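Local coordinates for protein DotI (Legionella pneumophila, PDB 3WZ4) that forms part of an inner-membrane complex essential for type IVB secretion and is represented here by its periplasmic domain, at residues A9-A14 with P76-K81; W13-A18 with V92-L97. One frame throughout, in Å; residues are numbered along the deposited sequence.

Contact 1: A9-A14 with P76-K81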
ATOM      1  N   ALA A   9      -6.278  -9.247 -12.217  1.00 22.34           N
ATOM      2  CA  ALA A   9      -5.123  -9.696 -11.448  1.00 21.97           C
ATOM      3  C   ALA A   9      -4.424  -8.522 -10.770  1.00 23.67           C
ATOM      4  O   ALA A   9      -4.085  -8.588  -9.588  1.00 22.18           O
ATOM      5  CB  ALA A   9      -4.149 -10.441 -12.340  1.00 24.45           C
ATOM      6  N   VAL A  10      -4.203  -7.454 -11.530  1.00 19.67           N
ATOM      7  CA  VAL A  10      -3.564  -6.254 -11.001  1.00 20.47           C
ATOM      8  C   VAL A  10      -4.380  -5.661  -9.852  1.00 15.09           C
ATOM      9  O   VAL A  10      -3.823  -5.178  -8.870  1.00 13.69           O
ATOM     10  CB  VAL A  10      -3.371  -5.189 -12.096  1.00 17.99           C
ATOM     11  CG1 VAL A  10      -2.915  -3.874 -11.487  1.00 14.21           C
ATOM     12  CG2 VAL A  10      -2.382  -5.678 -13.151  1.00 17.59           C
ATOM     13  N   LEU A  11      -5.701  -5.705  -9.979  1.00 16.16           N
ATOM     14  CA  LEU A  11      -6.581  -5.197  -8.931  1.00 16.32           C
ATOM     15  C   LEU A  11      -6.453  -5.998  -7.633  1.00 16.86           C
ATOM     16  O   LEU A  11      -6.204  -5.431  -6.571  1.00 15.74           O
ATOM     17  CB  LEU A  11      -8.032  -5.168  -9.411  1.00 15.56           C
ATOM     18  CG  LEU A  11      -8.365  -4.056 -10.408  1.00 16.50           C
ATOM     19  CD1 LEU A  11      -9.591  -4.403 -11.235  1.00 19.05           C
ATOM     20  CD2 LEU A  11      -8.557  -2.733  -9.690  1.00 14.03           C
ATOM     21  N   GLN A  12      -6.622  -7.314  -7.721  1.00 19.13           N
ATOM     22  CA  GLN A  12      -6.479  -8.170  -6.548  1.00 23.81           C
ATOM     23  C   GLN A  12      -5.143  -7.908  -5.865  1.00 21.80           C
ATOM     24  O   GLN A  12      -5.060  -7.833  -4.639  1.00 23.25           O
ATOM     25  CB  GLN A  12      -6.587  -9.650  -6.924  1.00 25.04           C
ATOM     26  CG  GLN A  12      -7.954 -10.063  -7.448  1.00 29.85           C
ATOM     27  CD  GLN A  12      -8.193 -11.558  -7.318  1.00 43.51           C
ATOM     28  OE1 GLN A  12      -7.727 -12.193  -6.369  1.00 46.96           O
ATOM     29  NE2 GLN A  12      -8.920 -12.127  -8.273  1.00 43.97           N
ATOM     30  N   TRP A  13      -4.102  -7.754  -6.675  1.00 18.74           N
ATOM     31  CA  TRP A  13      -2.765  -7.480  -6.171  1.00 17.45           C
ATOM     32  C   TRP A  13      -2.696  -6.131  -5.448  1.00 20.72           C
ATOM     33  O   TRP A  13      -2.116  -6.029  -4.364  1.00 17.84           O
ATOM     34  CB  TRP A  13      -1.764  -7.519  -7.323  1.00 17.14           C
ATOM     35  CG  TRP A  13      -0.334  -7.403  -6.905  1.00 22.51           C
ATOM     36  CD1 TRP A  13       0.495  -8.419  -6.525  1.00 22.58           C
ATOM     37  CD2 TRP A  13       0.447  -6.204  -6.842  1.00 18.45           C
ATOM     38  NE1 TRP A  13       1.742  -7.925  -6.221  1.00 22.19           N
ATOM     39  CE2 TRP A  13       1.739  -6.569  -6.411  1.00 18.84           C
ATOM     40  CE3 TRP A  13       0.179  -4.857  -7.106  1.00 19.20           C
ATOM     41  CZ2 TRP A  13       2.758  -5.637  -6.238  1.00 17.84           C
ATOM     42  CZ3 TRP A  13       1.193  -3.933  -6.932  1.00 19.24           C
ATOM     43  CH2 TRP A  13       2.468  -4.328  -6.503  1.00 16.05           C
ATOM     44  N   ALA A  14      -3.283  -5.103  -6.052  1.00 17.81           N
ATOM     45  CA  ALA A  14      -3.308  -3.771  -5.455  1.00 16.21           C
ATOM     46  C   ALA A  14      -4.056  -3.790  -4.124  1.00 14.68           C
ATOM     47  O   ALA A  14      -3.691  -3.087  -3.182  1.00 12.98           O
ATOM     48  CB  ALA A  14      -3.946  -2.768  -6.411  1.00 12.39           C
ATOM     49  N   PRO A  76     -11.617  -2.368  -5.403  1.00 16.00           N
ATOM     50  CA  PRO A  76     -10.655  -1.477  -6.058  1.00 14.02           C
ATOM     51  C   PRO A  76     -11.060  -1.233  -7.504  1.00 15.83           C
ATOM     52  O   PRO A  76     -11.597  -2.135  -8.147  1.00 17.14           O
ATOM     53  CB  PRO A  76      -9.349  -2.273  -5.999  1.00 13.44           C
ATOM     54  CG  PRO A  76      -9.779  -3.696  -5.932  1.00 14.95           C
ATOM     55  CD  PRO A  76     -11.038  -3.691  -5.112  1.00 17.95           C
ATOM     56  N   ILE A  77     -10.811  -0.028  -8.003  1.00 11.97           N
ATOM     57  CA  ILE A  77     -11.162   0.305  -9.377  1.00 15.00           C
ATOM     58  C   ILE A  77      -9.970   0.879 -10.132  1.00 14.20           C
ATOM     59  O   ILE A  77      -9.107   1.535  -9.550  1.00 11.06           O
ATOM     60  CB  ILE A  77     -12.320   1.326  -9.438  1.00 17.12           C
ATOM     61  CG1 ILE A  77     -11.914   2.633  -8.755  1.00 18.00           C
ATOM     62  CG2 ILE A  77     -13.581   0.752  -8.799  1.00 18.48           C
ATOM     63  CD1 ILE A  77     -13.021   3.668  -8.715  1.00 20.55           C
ATOM     64  N   ILE A  78      -9.921   0.614 -11.432  1.00 13.43           N
ATOM     65  CA  ILE A  78      -8.918   1.225 -12.291  1.00 12.24           C
ATOM     66  C   ILE A  78      -9.442   2.569 -12.775  1.00 11.94           C
ATOM     67  O   ILE A  78     -10.408   2.626 -13.532  1.00 10.92           O
ATOM     68  CB  ILE A  78      -8.593   0.332 -13.498  1.00 12.22           C
ATOM     69  CG1 ILE A  78      -7.960  -0.979 -13.025  1.00 15.32           C
ATOM     70  CG2 ILE A  78      -7.668   1.054 -14.473  1.00 10.18           C
ATOM     71  CD1 ILE A  78      -7.839  -2.019 -14.112  1.00 13.22           C
ATOM     72  N   LEU A  79      -8.818   3.648 -12.313  1.00 13.12           N
ATOM     73  CA  LEU A  79      -9.197   4.991 -12.734  1.00 11.67           C
ATOM     74  C   LEU A  79      -8.730   5.239 -14.161  1.00 14.28           C
ATOM     75  O   LEU A  79      -9.392   5.930 -14.938  1.00 12.18           O
ATOM     76  CB  LEU A  79      -8.582   6.041 -11.805  1.00 12.03           C
ATOM     77  CG  LEU A  79      -8.951   5.988 -10.320  1.00 15.12           C
ATOM     78  CD1 LEU A  79      -8.184   7.050  -9.553  1.00 15.00           C
ATOM     79  CD2 LEU A  79     -10.454   6.161 -10.118  1.00 14.94           C
ATOM     80  N   GLN A  80      -7.580   4.667 -14.499  1.00 14.72           N
ATOM     81  CA  GLN A  80      -6.974   4.882 -15.803  1.00 12.59           C
ATOM     82  C   GLN A  80      -5.832   3.896 -16.012  1.00 11.92           C
ATOM     83  O   GLN A  80      -5.138   3.530 -15.065  1.00 10.93           O
ATOM     84  CB  GLN A  80      -6.456   6.317 -15.907  1.00 13.31           C
ATOM     85  CG  GLN A  80      -5.900   6.682 -17.268  1.00 16.56           C
ATOM     86  CD  GLN A  80      -5.649   8.172 -17.414  1.00 19.57           C
ATOM     87  OE1 GLN A  80      -5.145   8.822 -16.497  1.00 19.21           O
ATOM     88  NE2 GLN A  80      -6.009   8.721 -18.568  1.00 17.86           N
ATOM     89  N   LYS A  81      -5.649   3.459 -17.253  1.00  8.91           N
ATOM     90  CA  LYS A  81      -4.536   2.586 -17.596  1.00 10.54           C
ATOM     91  C   LYS A  81      -3.923   3.001 -18.926  1.00 13.43           C
ATOM     92  O   LYS A  81      -4.550   3.709 -19.713  1.00 11.74           O
ATOM     93  CB  LYS A  81      -4.977   1.118 -17.633  1.00 10.58           C
ATOM     94  CG  LYS A  81      -6.106   0.819 -18.612  1.00 11.15           C
ATOM     95  CD  LYS A  81      -6.520  -0.649 -18.545  1.00  9.55           C
ATOM     96  CE  LYS A  81      -7.619  -0.965 -19.549  1.00 10.79           C
ATOM     97  NZ  LYS A  81      -7.934  -2.420 -19.583  1.00  8.07           N
TER
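At the outer flank of the helix that packs over the domain's antiparallel sheet, L11 of helix 7-21 lies against P76, just before the short strand 77-78, and I78 within it. The shortest distance between CA atoms, 6.2 Å from L11 CA to P76 CA, puts the leucine beside the proline. Nearly all the touching on the helix side falls to L11. Its CG lies beside the backbone N (chi1 -74°), and both methyls reach I78, CD2 also covering P76. A helix against one face of a curved sheet is consistent with the NTF2 clan to which this domain family belongs. L11 CD2 makes most of the contacts: it is 3.8 Å from P76 CB, a carbon of the pyrrolidine ring, and 3.5 Å from P76 O, so a methyl group rests on a peptide carbonyl. The same L11 CD2 meets I78 CG1 at 3.8 Å, while L11 CD1 approaches I78 CD1 more loosely, at 4.1 Å. The side chains of L11 and I78 cross at about a right angle. Further on, the strand bends at L79, and K81 beyond the bend forms a salt bridge with D7. On the inward side of the same helix, V10 and A14 touch I117 of strand 106-119.

Contact 2: W13-A18 with V92-L97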
ATOM      1  N   TRP A  13      -4.102  -7.754  -6.675  1.00 18.74           N
ATOM      2  CA  TRP A  13      -2.765  -7.480  -6.171  1.00 17.45           C
ATOM      3  C   TRP A  13      -2.696  -6.131  -5.448  1.00 20.72           C
ATOM      4  O   TRP A  13      -2.116  -6.029  -4.364  1.00 17.84           O
ATOM      5  CB  TRP A  13      -1.764  -7.519  -7.323  1.00 17.14           C
ATOM      6  CG  TRP A  13      -0.334  -7.403  -6.905  1.00 22.51           C
ATOM      7  CD1 TRP A  13       0.495  -8.419  -6.525  1.00 22.58           C
ATOM      8  CD2 TRP A  13       0.447  -6.204  -6.842  1.00 18.45           C
ATOM      9  NE1 TRP A  13       1.742  -7.925  -6.221  1.00 22.19           N
ATOM     10  CE2 TRP A  13       1.739  -6.569  -6.411  1.00 18.84           C
ATOM     11  CE3 TRP A  13       0.179  -4.857  -7.106  1.00 19.20           C
ATOM     12  CZ2 TRP A  13       2.758  -5.637  -6.238  1.00 17.84           C
ATOM     13  CZ3 TRP A  13       1.193  -3.933  -6.932  1.00 19.24           C
ATOM     14  CH2 TRP A  13       2.468  -4.328  -6.503  1.00 16.05           C
ATOM     15  N   ALA A  14      -3.283  -5.103  -6.052  1.00 17.81           N
ATOM     16  CA  ALA A  14      -3.308  -3.771  -5.455  1.00 16.21           C
ATOM     17  C   ALA A  14      -4.056  -3.790  -4.124  1.00 14.68           C
ATOM     18  O   ALA A  14      -3.691  -3.087  -3.182  1.00 12.98           O
ATOM     19  CB  ALA A  14      -3.946  -2.768  -6.411  1.00 12.39           C
ATOM     20  N   ASN A  15      -5.103  -4.605  -4.060  1.00 13.98           N
ATOM     21  CA  ASN A  15      -5.862  -4.802  -2.835  1.00 14.78           C
ATOM     22  C   ASN A  15      -4.969  -5.348  -1.726  1.00 16.26           C
ATOM     23  O   ASN A  15      -5.008  -4.869  -0.596  1.00 15.84           O
ATOM     24  CB  ASN A  15      -7.028  -5.762  -3.089  1.00 21.46           C
ATOM     25  CG  ASN A  15      -7.963  -5.886  -1.898  1.00 22.93           C
ATOM     26  OD1 ASN A  15      -7.601  -5.559  -0.769  1.00 23.59           O
ATOM     27  ND2 ASN A  15      -9.176  -6.369  -2.149  1.00 27.68           N
ATOM     28  N   GLN A  16      -4.160  -6.349  -2.062  1.00 16.53           N
ATOM     29  CA  GLN A  16      -3.246  -6.958  -1.100  1.00 17.82           C
ATOM     30  C   GLN A  16      -2.216  -5.951  -0.601  1.00 14.74           C
ATOM     31  O   GLN A  16      -1.974  -5.841   0.601  1.00 14.69           O
ATOM     32  CB  GLN A  16      -2.519  -8.148  -1.726  1.00 18.51           C
ATOM     33  CG  GLN A  16      -3.431  -9.196  -2.340  1.00 29.59           C
ATOM     34  CD  GLN A  16      -2.655 -10.273  -3.082  1.00 38.93           C
ATOM     35  OE1 GLN A  16      -2.996 -10.635  -4.209  1.00 39.17           O
ATOM     36  NE2 GLN A  16      -1.604 -10.786  -2.452  1.00 38.60           N
ATOM     37  N   ALA A  17      -1.609  -5.222  -1.534  1.00 12.06           N
ATOM     38  CA  ALA A  17      -0.563  -4.262  -1.200  1.00 17.58           C
ATOM     39  C   ALA A  17      -1.085  -3.156  -0.284  1.00 12.77           C
ATOM     40  O   ALA A  17      -0.408  -2.752   0.666  1.00 13.67           O
ATOM     41  CB  ALA A  17       0.047  -3.670  -2.472  1.00 12.89           C
ATOM     42  N   ALA A  18      -2.287  -2.673  -0.576  1.00 11.01           N
ATOM     43  CA  ALA A  18      -2.904  -1.614   0.213  1.00 11.81           C
ATOM     44  C   ALA A  18      -3.148  -2.078   1.645  1.00 11.90           C
ATOM     45  O   ALA A  18      -2.811  -1.381   2.598  1.00 13.81           O
ATOM     46  CB  ALA A  18      -4.209  -1.153  -0.437  1.00 11.14           C
ATOM     47  N   VAL A  92      -4.820   2.679  -9.707  1.00  9.57           N
ATOM     48  CA  VAL A  92      -5.821   1.941  -8.943  1.00 10.87           C
ATOM     49  C   VAL A  92      -6.205   2.626  -7.634  1.00 13.33           C
ATOM     50  O   VAL A  92      -5.345   3.089  -6.888  1.00 13.21           O
ATOM     51  CB  VAL A  92      -5.327   0.517  -8.621  1.00 10.97           C
ATOM     52  CG1 VAL A  92      -6.263  -0.165  -7.637  1.00  8.84           C
ATOM     53  CG2 VAL A  92      -5.187  -0.297  -9.903  1.00 12.07           C
ATOM     54  N   GLN A  93      -7.503   2.669  -7.358  1.00 12.14           N
ATOM     55  CA  GLN A  93      -8.010   3.326  -6.164  1.00 14.71           C
ATOM     56  C   GLN A  93      -8.905   2.390  -5.360  1.00 15.48           C
ATOM     57  O   GLN A  93      -9.705   1.643  -5.924  1.00 14.34           O
ATOM     58  CB  GLN A  93      -8.781   4.587  -6.548  1.00 12.27           C
ATOM     59  CG  GLN A  93      -9.249   5.407  -5.363  1.00 15.93           C
ATOM     60  CD  GLN A  93      -9.840   6.736  -5.780  1.00 18.47           C
ATOM     61  OE1 GLN A  93      -9.116   7.707  -5.999  1.00 20.04           O
ATOM     62  NE2 GLN A  93     -11.163   6.783  -5.907  1.00 14.89           N
HETATM   63  N   MSE A  94      -8.760   2.432  -4.039  1.00 15.18           N
HETATM   64  CA  MSE A  94      -9.564   1.595  -3.156  1.00 16.82           C
HETATM   65  C   MSE A  94      -9.739   2.257  -1.796  1.00 16.38           C
HETATM   66  O   MSE A  94      -8.769   2.715  -1.196  1.00 14.47           O
HETATM   67  CB  MSE A  94      -8.923   0.214  -2.982  1.00 14.18           C
HETATM   68  CG  MSE A  94      -9.855  -0.824  -2.364  1.00 16.12           C
HETATM   69 SE   MSE A  94      -9.025  -2.576  -2.115  1.00 28.08          SE
HETATM   70  CE  MSE A  94      -7.817  -2.115  -0.654  1.00 18.92           C
ATOM     71  N   PRO A  95     -10.987   2.320  -1.312  1.00 19.79           N
ATOM     72  CA  PRO A  95     -11.275   2.841   0.026  1.00 18.17           C
ATOM     73  C   PRO A  95     -11.088   1.755   1.082  1.00 14.20           C
ATOM     74  O   PRO A  95     -11.383   0.589   0.825  1.00 17.94           O
ATOM     75  CB  PRO A  95     -12.750   3.227  -0.073  1.00 17.36           C
ATOM     76  CG  PRO A  95     -13.313   2.232  -1.034  1.00 18.48           C
ATOM     77  CD  PRO A  95     -12.214   1.937  -2.032  1.00 17.40           C
ATOM     78  N   ILE A  96     -10.602   2.133   2.258  1.00 13.48           N
ATOM     79  CA  ILE A  96     -10.357   1.164   3.318  1.00 17.59           C
ATOM     80  C   ILE A  96     -10.777   1.699   4.680  1.00 18.19           C
ATOM     81  O   ILE A  96     -10.905   2.909   4.872  1.00 16.59           O
ATOM     82  CB  ILE A  96      -8.861   0.768   3.391  1.00 15.79           C
ATOM     83  CG1 ILE A  96      -8.002   1.984   3.745  1.00 14.92           C
ATOM     84  CG2 ILE A  96      -8.401   0.150   2.084  1.00 16.41           C
ATOM     85  CD1 ILE A  96      -6.517   1.683   3.828  1.00 14.49           C
ATOM     86  N   LEU A  97     -10.990   0.785   5.620  1.00 17.81           N
ATOM     87  CA  LEU A  97     -11.230   1.155   7.007  1.00 17.72           C
ATOM     88  C   LEU A  97     -10.047   0.710   7.860  1.00 15.57           C
ATOM     89  O   LEU A  97      -9.839  -0.482   8.068  1.00 16.88           O
ATOM     90  CB  LEU A  97     -12.518   0.517   7.528  1.00 16.56           C
ATOM     91  CG  LEU A  97     -12.866   0.864   8.979  1.00 20.74           C
ATOM     92  CD1 LEU A  97     -13.113   2.361   9.120  1.00 20.04           C
ATOM     93  CD2 LEU A  97     -14.069   0.060   9.465  1.00 22.88           C
TER
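With CG anti to the backbone N (chi1 -173°), N15 turns its amide toward strand 87-101, and M94, a selenomethionine, extends to meet it: CG and SE both lie in anti positions before a bend at the last torsion (chi3 71°) swings CE toward the helix. This is helix-on-sheet packing of the NTF2-like kind, with helix 7-21 lying on the antiparallel sheet. The axes of the two short segments come within 9.3 Å, and their N-to-C directions differ by 50°. One part of the interface is small and close: the methyl of A14, its CB, meets V92 CG1 at 3.7 Å, a short side chain consistent with the A14 and V92 CA atoms being 7.1 Å apart. The other part is built around M94. M94 SE sits almost squarely over the face of the N15 amide, 3.5 Å from N15 CG and 3.8 Å from N15 ND2, so the polar group offers its flat side to the bulky selenium. Contact there is by van der Waals packing. Within the sheet, the M94 side chain also touches A72 of the neighbouring strand 67-84, while its backbone pairs with V113 of strand 106-119; these neighbours place it in the interior of the sheet. The bent tip then spans two positions of the helix: M94 CE lies 3.5 Å from N15 OD1, and one turn further along the same M94 CE rests 3.7 Å from A18 CB.

Both contacts hang from helix 7-21 and reach neighbouring strands of the same sheet, 67-84 for contact 1 and 87-101 for contact 2, with centres about 8 Å apart. Their settings differ: contact 1 is a surface contact with none of its touching residues buried, whereas four of the five in contact 2 are. In contact 1 one leucine carries the helix side through the methyls of its branched side chain; in contact 2, alanines against a valine and a selenomethionine over an asparagine amide make the interface. The two are joined directly, since I77 N lies 2.9 Å from Q93 O, a probable hydrogen bond, and P76 CD packs 3.8 Å from M94 SE.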